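PDB 4K00: 1,4-dihydroxy-2-naphthoyl-CoA hydrolase from Synechocystis sp., which hydrolyses the thioester of 1,4-dihydroxy-2-naphthoyl-CoA to release 1,4-dihydroxy-2-naphthoate and CoA, a step in the making of phylloquinone (vitamin K1). Local coordinates for residues Glu38-Leu41 with Ser42-His45; Ser47-Asn50 with Ile51-Gly55; Gln12-Leu15 with Ala16-Asp19. All blocks are in the same frame, centred on the assembly; numbering follows the deposited sequence. Where two conformers were deposited one is given.

Contact 1. Residues Glu38-Leu41 with Ser42-His45; sequences ESWL and SSEH
E44 lays its aliphatic CG over one face of the W40 indole, four residues back along the helix. CG sits 4.1 Å from the centroid of the five-membered ring of W40, a CH-pi contact displaced toward the rim on the NE1 side. W40 CG stands anti to the backbone N (chi1 169°), beside the carbonyl carbon, which brings the NE1 edge of the indole to the E44 side. E44 is bent at chi2, which turns its carboxylate past the ring instead of flat onto it; the two planes are 44° apart. At the indole edge, in the ring plane, a water accepts the N-H of W40 NE1 at 2.9 Å and passes on to E44 OE2, a bridge whose second leg is weak.

The carbonyl of W40 is gripped twice. E44 N donates to it as a regular helical bond, and S43 OG, folded back between its own backbone N and carbonyl carbon, reaches W40 O at 2.6 Å in the carbonyl plane, on a lone pair. Behind this, S42 N binds E38 O and S43 N binds S39 O. Helix 129-136 packs on W40 and L41, A134 and I135 against W40 and W131 against L41; the E38 carboxylate leaves the turn altogether, bonded to H34 and to L15 N of the second subunit.

At H45 the backbone takes a positive phi, 55°, and H45 N bonds S42 O at 2.9 Å while L46 N reaches L41 O: a Schellman motif, ending helix 26-43, the long central helix of the hotdog fold.

Contact 2. Residues Ser47-Asn50 with Ile51-Gly55; sequences SLQN and IISVG
Q49 and S53, one helical turn apart on the same flank, are joined by their polar ends: Q49 NE2 donates to S53 OG over 3.0 Å. The bond is nearly straight, 169° at the hydrogen, and the serine oxygen lies almost exactly in the amide plane, so the N-H is aimed well. Q49 reaches it by a bend in its chain, with chi2 at 64° curling the amide back over the helix in the direction of its C-terminal end. S53 OG also lies 3.1 Å from Q49 O.

At the start of the helix S47 is the N-cap: its OG accepts from N50 N at 3.0 Å, a capping bond that gives this first-turn N-H an acceptor in the serine side chain. The hydroxyl is also close to the side chain of N50, with S47 OG and N50 OD1 3.1 Å apart.

Regular i to i+4 bonds carry the backbone between these ends. I52 N binds L48 O at 3.1 Å; S53 N binds Q49 O at 2.8 Å, and V54 N binds N50 O at 3.1 Å. G55 N then closes the last turn on I51 O, after which G55, with a phi of 76°, leaves the helix. I52 runs its CG1 and CD1 branch back alongside L48 O, and CG2 of V54 lies against N50 O.

Helix 48-54 is short and rests at the surface. L48 ties it to helix 26-43, packing on H34, Y37, E38 and L41, while Q49 touches C74 of the second subunit and I52 touches G20 of the third. Beyond G55 the chain then runs on into strand 57-68.

Contact 3. Residues Gln12-Leu15 with Ala16-Asp19; sequences QVYL and ADTD
D17 lies alongside Y14, both side chains pointing the same way, with OD2 of D17 passing CB of Y14 at 3.6 Å; ring and carboxylate planes are 33° apart. The main bond is to the backbone: Y14 N donates to D17 OD2 at 2.8 Å, at 167° to the hydrogen, on the anti lone pair of that oxygen. With CG anti to its carbonyl carbon, D17 folds the carboxylate back to this N-H. OD2 also forms a salt bridge to R11 and OD1 accepts from Q28, so the carboxylate ties the turn to strand 6-12 and helix 26-43, and the arginine probably favours the charged form of D17.

The reverse link comes from the backbone, D17 N to Y14 O at 2.9 Å. One residue on, L15 O takes two donors from T18. T18 OG1 arrives at L15 O over 2.6 Å, in the carbonyl plane and on a lone pair, whereas T18 N, 2.9 Å from L15 O, comes from well above that plane. T18 holds OG1 between its backbone N and carbonyl carbon (chi1 62°), which presents the hydroxyl to L15 O and leaves CG2 to touch CG1 of V13 at 3.9 Å. The same V13 methyl also meets CB of D17. The far end of Y14 goes elsewhere, its OH bonding to the hydroxyl of Y9 of the second subunit.

Two successive i to i+3 bonds mark the 3-10 turn through 15-17. Leaving strand 6-12, it delivers the chain to D19, the predicted catalytic aspartate, whose OD1 accepts from A21 N. T18 packs on D19 of the fourth subunit, as expected for an active-site loop of a hotdog thioesterase built at subunit interfaces.

Overall arrangement
The three contacts follow one another along the chain, contact 3 first, then contacts 1 and 2. Contacts 1 and 2 touch directly: L41 CD1 lies 3.7 Å from L48 CG, joining the end of helix 26-43 to the start of helix 48-54, their centres about 14 Å apart. Contact 3 stands at the far end of the long helix, its centre about 23 Å from that of contact 1 and 29 Å from that of contact 2, and it alone holds the predicted active-site residue D19. Within one chain it touches neither. Across subunits, E38 and L15 link contacts 1 and 3, whereas contact 2 reaches G20 of the third subunit, the residue after D19 in sequence.

Contact 1. Residues Glu38-Leu41 with Ser42-His45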
loop_
_atom_site.group_PDB
_atom_site.type_symbol
_atom_site.label_atom_id
_atom_site.label_comp_id
_atom_site.label_asym_id
_atom_site.label_seq_id
_atom_site.Cartn_x
_atom_site.Cartn_y
_atom_site.Cartn_z
ATOM N N GLU A 38 -8.660 14.307 0.094
ATOM C CA GLU A 38 -9.772 13.669 0.778
ATOM C C GLU A 38 -10.151 14.369 2.070
ATOM O O GLU A 38 -11.329 14.426 2.413
ATOM C CB GLU A 38 -9.489 12.185 1.036
ATOM C CG GLU A 38 -9.536 11.345 -0.235
ATOM C CD GLU A 38 -9.122 9.912 0.013
ATOM O OE1 GLU A 38 -7.933 9.607 -0.201
ATOM O OE2 GLU A 38 -9.995 9.110 0.406
ATOM N N SER A 39 -9.159 14.898 2.789
ATOM C CA SER A 39 -9.430 15.591 4.038
ATOM C C SER A 39 -10.111 16.925 3.741
ATOM O O SER A 39 -11.010 17.360 4.466
ATOM C CB SER A 39 -8.152 15.826 4.838
ATOM O OG SER A 39 -7.507 14.605 5.145
ATOM N N TRP A 40 -9.701 17.565 2.659
ATOM C CA TRP A 40 -10.346 18.794 2.252
ATOM C C TRP A 40 -11.819 18.517 1.904
ATOM O O TRP A 40 -12.712 19.231 2.351
ATOM C CB TRP A 40 -9.598 19.428 1.077
ATOM C CG TRP A 40 -10.343 20.544 0.449
ATOM C CD1 TRP A 40 -10.489 21.805 0.927
ATOM C CD2 TRP A 40 -11.078 20.487 -0.771
ATOM N NE1 TRP A 40 -11.250 22.551 0.067
ATOM C CE2 TRP A 40 -11.631 21.762 -0.983
ATOM C CE3 TRP A 40 -11.298 19.487 -1.722
ATOM C CZ2 TRP A 40 -12.411 22.063 -2.098
ATOM C CZ3 TRP A 40 -12.078 19.783 -2.827
ATOM C CH2 TRP A 40 -12.623 21.065 -3.006
ATOM N N LEU A 41 -12.061 17.467 1.123
ATOM C CA LEU A 41 -13.432 17.044 0.798
ATOM C C LEU A 41 -14.277 16.868 2.051
ATOM O O LEU A 41 -15.410 17.342 2.118
ATOM C CB LEU A 41 -13.420 15.707 0.036
ATOM C CG LEU A 41 -12.943 15.729 -1.415
ATOM C CD1 LEU A 41 -12.909 14.313 -1.971
ATOM C CD2 LEU A 41 -13.814 16.632 -2.264
ATOM N N SER A 42 -13.718 16.165 3.032
ATOM C CA SER A 42 -14.394 15.912 4.302
ATOM C C SER A 42 -14.702 17.212 5.045
ATOM O O SER A 42 -15.793 17.385 5.589
ATOM C CB SER A 42 -13.520 15.009 5.178
ATOM O OG SER A 42 -14.166 14.674 6.387
ATOM N N SER A 43 -13.735 18.125 5.065
ATOM C CA SER A 43 -13.929 19.434 5.688
ATOM C C SER A 43 -15.033 20.219 4.991
ATOM O O SER A 43 -15.726 21.023 5.615
ATOM C CB SER A 43 -12.636 20.249 5.653
ATOM O OG SER A 43 -12.466 20.867 4.391
ATOM N N GLU A 44 -15.200 19.989 3.696
ATOM C CA GLU A 44 -16.272 20.642 2.963
ATOM C C GLU A 44 -17.549 19.791 2.925
ATOM O O GLU A 44 -18.458 20.097 2.173
ATOM C CB GLU A 44 -15.824 20.961 1.548
ATOM C CG GLU A 44 -14.720 21.993 1.454
ATOM C CD GLU A 44 -15.168 23.374 1.890
ATOM O OE1 GLU A 44 -16.368 23.696 1.751
ATOM O OE2 GLU A 44 -14.317 24.133 2.391
ATOM N N HIS A 45 -17.594 18.723 3.719
ATOM C CA HIS A 45 -18.740 17.801 3.749
ATOM C C HIS A 45 -19.092 17.233 2.378
ATOM O O HIS A 45 -20.265 17.059 2.052
ATOM C CB HIS A 45 -19.971 18.501 4.319
ATOM C CG HIS A 45 -19.685 19.324 5.530
ATOM N ND1 HIS A 45 -19.120 18.796 6.671
ATOM C CD2 HIS A 45 -19.881 20.639 5.778
ATOM C CE1 HIS A 45 -18.992 19.751 7.576
ATOM N NE2 HIS A 45 -19.441 20.878 7.057
HETATM O O HOH W 1 -12.917 24.982 0.059
#

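Contact 2. Residues Ser47-Asn50 with Ile51-Gly55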
loop_
_atom_site.group_PDB
_atom_site.type_symbol
_atom_site.label_atom_id
_atom_site.label_comp_id
_atom_site.label_asym_id
_atom_site.label_seq_id
_atom_site.Cartn_x
_atom_site.Cartn_y
_atom_site.Cartn_z
ATOM N N SER A 47 -18.078 13.903 -0.394
ATOM C CA SER A 47 -17.856 12.472 -0.176
ATOM C C SER A 47 -17.606 11.795 -1.512
ATOM O O SER A 47 -18.471 11.799 -2.390
ATOM C CB SER A 47 -19.081 11.843 0.497
ATOM O OG SER A 47 -18.983 10.426 0.529
ATOM N N LEU A 48 -16.424 11.210 -1.654
ATOM C CA LEU A 48 -16.122 10.335 -2.776
ATOM C C LEU A 48 -17.029 9.127 -2.774
ATOM O O LEU A 48 -17.497 8.694 -3.830
ATOM C CB LEU A 48 -14.674 9.864 -2.708
ATOM C CG LEU A 48 -13.640 10.855 -3.218
ATOM C CD1 LEU A 48 -12.243 10.271 -3.066
ATOM C CD2 LEU A 48 -13.936 11.229 -4.664
ATOM N N GLN A 49 -17.285 8.591 -1.584
ATOM C CA GLN A 49 -18.105 7.411 -1.447
ATOM C C GLN A 49 -19.514 7.623 -1.975
ATOM O O GLN A 49 -20.092 6.724 -2.574
ATOM C CB GLN A 49 -18.166 6.957 0.009
ATOM C CG GLN A 49 -18.952 5.673 0.199
ATOM C CD GLN A 49 -18.315 4.472 -0.509
ATOM O OE1 GLN A 49 -17.137 4.200 -0.346
ATOM N NE2 GLN A 49 -19.112 3.748 -1.289
ATOM N N ASN A 50 -20.088 8.798 -1.722
ATOM C CA ASN A 50 -21.444 9.074 -2.191
ATOM C C ASN A 50 -21.501 9.057 -3.717
ATOM O O ASN A 50 -22.458 8.550 -4.316
ATOM C CB ASN A 50 -21.935 10.417 -1.646
ATOM C CG ASN A 50 -22.210 10.375 -0.149
ATOM O OD1 ASN A 50 -21.949 9.373 0.535
ATOM N ND2 ASN A 50 -22.737 11.468 0.371
ATOM N N ILE A 51 -20.472 9.602 -4.351
ATOM C CA ILE A 51 -20.378 9.560 -5.803
ATOM C C ILE A 51 -20.385 8.110 -6.278
ATOM O O ILE A 51 -21.148 7.747 -7.169
ATOM C CB ILE A 51 -19.094 10.244 -6.312
ATOM C CG1 ILE A 51 -19.114 11.733 -5.983
ATOM C CG2 ILE A 51 -18.950 10.061 -7.819
ATOM C CD1 ILE A 51 -20.273 12.492 -6.596
ATOM N N ILE A 52 -19.538 7.287 -5.671
ATOM C CA ILE A 52 -19.394 5.888 -6.067
ATOM C C ILE A 52 -20.698 5.131 -5.858
ATOM O O ILE A 52 -21.163 4.404 -6.736
ATOM C CB ILE A 52 -18.288 5.193 -5.247
ATOM C CG1 ILE A 52 -16.916 5.763 -5.614
ATOM C CG2 ILE A 52 -18.336 3.684 -5.459
ATOM C CD1 ILE A 52 -15.846 5.526 -4.569
ATOM N N SER A 53 -21.290 5.319 -4.683
ATOM C CA SER A 53 -22.468 4.567 -4.291
ATOM C C SER A 53 -23.629 4.834 -5.237
ATOM O O SER A 53 -24.388 3.925 -5.573
ATOM C CB SER A 53 -22.863 4.916 -2.857
ATOM O OG SER A 53 -21.956 4.326 -1.935
ATOM N N VAL A 54 -23.775 6.083 -5.665
ATOM C CA VAL A 54 -24.919 6.448 -6.496
ATOM C C VAL A 54 -24.686 5.943 -7.918
ATOM O O VAL A 54 -25.621 5.531 -8.586
ATOM C CB VAL A 54 -25.159 7.970 -6.493
ATOM C CG1 VAL A 54 -26.163 8.364 -7.571
ATOM C CG2 VAL A 54 -25.645 8.419 -5.120
ATOM N N GLY A 55 -23.429 5.975 -8.363
ATOM C CA GLY A 55 -23.016 5.278 -9.583
ATOM C C GLY A 55 -23.437 5.967 -10.874
ATOM O O GLY A 55 -23.337 5.383 -11.954
#

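Contact 3. Residues Gln12-Leu15 with Ala16-Asp19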
loop_
_atom_site.group_PDB
_atom_site.type_symbol
_atom_site.label_atom_id
_atom_site.label_comp_id
_atom_site.label_asym_id
_atom_site.label_seq_id
_atom_site.Cartn_x
_atom_site.Cartn_y
_atom_site.Cartn_z
ATOM N N GLN A 12 1.624 12.601 9.881
ATOM C CA GLN A 12 2.739 11.852 10.448
ATOM C C GLN A 12 3.252 10.781 9.494
ATOM O O GLN A 12 2.465 10.074 8.858
ATOM C CB GLN A 12 2.284 11.207 11.761
ATOM C CG GLN A 12 3.333 10.335 12.421
ATOM C CD GLN A 12 4.332 11.155 13.204
ATOM O OE1 GLN A 12 5.538 11.059 12.980
ATOM N NE2 GLN A 12 3.836 11.980 14.117
ATOM N N VAL A 13 4.576 10.651 9.399
ATOM C CA VAL A 13 5.175 9.587 8.620
ATOM C C VAL A 13 5.201 8.315 9.460
ATOM O O VAL A 13 5.737 8.299 10.569
ATOM C CB VAL A 13 6.604 9.930 8.140
ATOM C CG1 VAL A 13 7.199 8.743 7.397
ATOM C CG2 VAL A 13 6.602 11.162 7.236
ATOM N N TYR A 14 4.587 7.254 8.947
ATOM C CA TYR A 14 4.555 5.979 9.667
ATOM C C TYR A 14 5.579 5.046 9.069
ATOM O O TYR A 14 6.079 5.298 7.984
ATOM C CB TYR A 14 3.168 5.347 9.580
ATOM C CG TYR A 14 2.097 6.225 10.163
ATOM C CD1 TYR A 14 2.046 6.468 11.522
ATOM C CD2 TYR A 14 1.160 6.838 9.349
ATOM C CE1 TYR A 14 1.071 7.278 12.064
ATOM C CE2 TYR A 14 0.186 7.654 9.881
ATOM C CZ TYR A 14 0.155 7.875 11.237
ATOM O OH TYR A 14 -0.815 8.690 11.774
ATOM N N LEU A 15 5.885 3.959 9.774
ATOM C CA LEU A 15 6.904 3.036 9.302
ATOM C C LEU A 15 6.574 2.573 7.880
ATOM O O LEU A 15 7.455 2.522 7.011
ATOM C CB LEU A 15 7.041 1.847 10.252
ATOM C CG LEU A 15 8.064 0.790 9.829
ATOM C CD1 LEU A 15 9.462 1.366 9.698
ATOM C CD2 LEU A 15 8.034 -0.361 10.824
ATOM N N ALA A 16 5.305 2.272 7.641
ATOM C CA ALA A 16 4.871 1.752 6.332
ATOM C C ALA A 16 5.136 2.730 5.184
ATOM O O ALA A 16 5.236 2.310 4.033
ATOM C CB ALA A 16 3.386 1.402 6.372
ATOM N N ASP A 17 5.216 4.029 5.481
ATOM C CA ASP A 17 5.465 5.037 4.453
ATOM C C ASP A 17 6.905 4.992 3.950
ATOM O O ASP A 17 7.225 5.539 2.875
ATOM C CB ASP A 17 5.172 6.439 4.983
ATOM C CG ASP A 17 3.714 6.654 5.307
ATOM O OD1 ASP A 17 2.874 6.488 4.410
ATOM O OD2 ASP A 17 3.410 7.046 6.446
ATOM N N THR A 18 7.773 4.360 4.728
ATOM C CA THR A 18 9.199 4.369 4.427
ATOM C C THR A 18 9.629 3.106 3.687
ATOM O O THR A 18 8.896 2.135 3.642
ATOM C CB THR A 18 10.037 4.533 5.711
ATOM O OG1 THR A 18 9.815 3.418 6.594
ATOM C CG2 THR A 18 9.661 5.836 6.420
ATOM N N ASP A 19 10.829 3.128 3.117
ATOM C CA ASP A 19 11.350 1.980 2.397
ATOM C C ASP A 19 12.750 1.610 2.865
ATOM O O ASP A 19 13.305 2.247 3.766
ATOM C CB ASP A 19 11.318 2.236 0.889
ATOM C CG ASP A 19 12.293 3.313 0.442
ATOM O OD1 ASP A 19 13.360 3.482 1.064
ATOM O OD2 ASP A 19 11.986 3.979 -0.564
#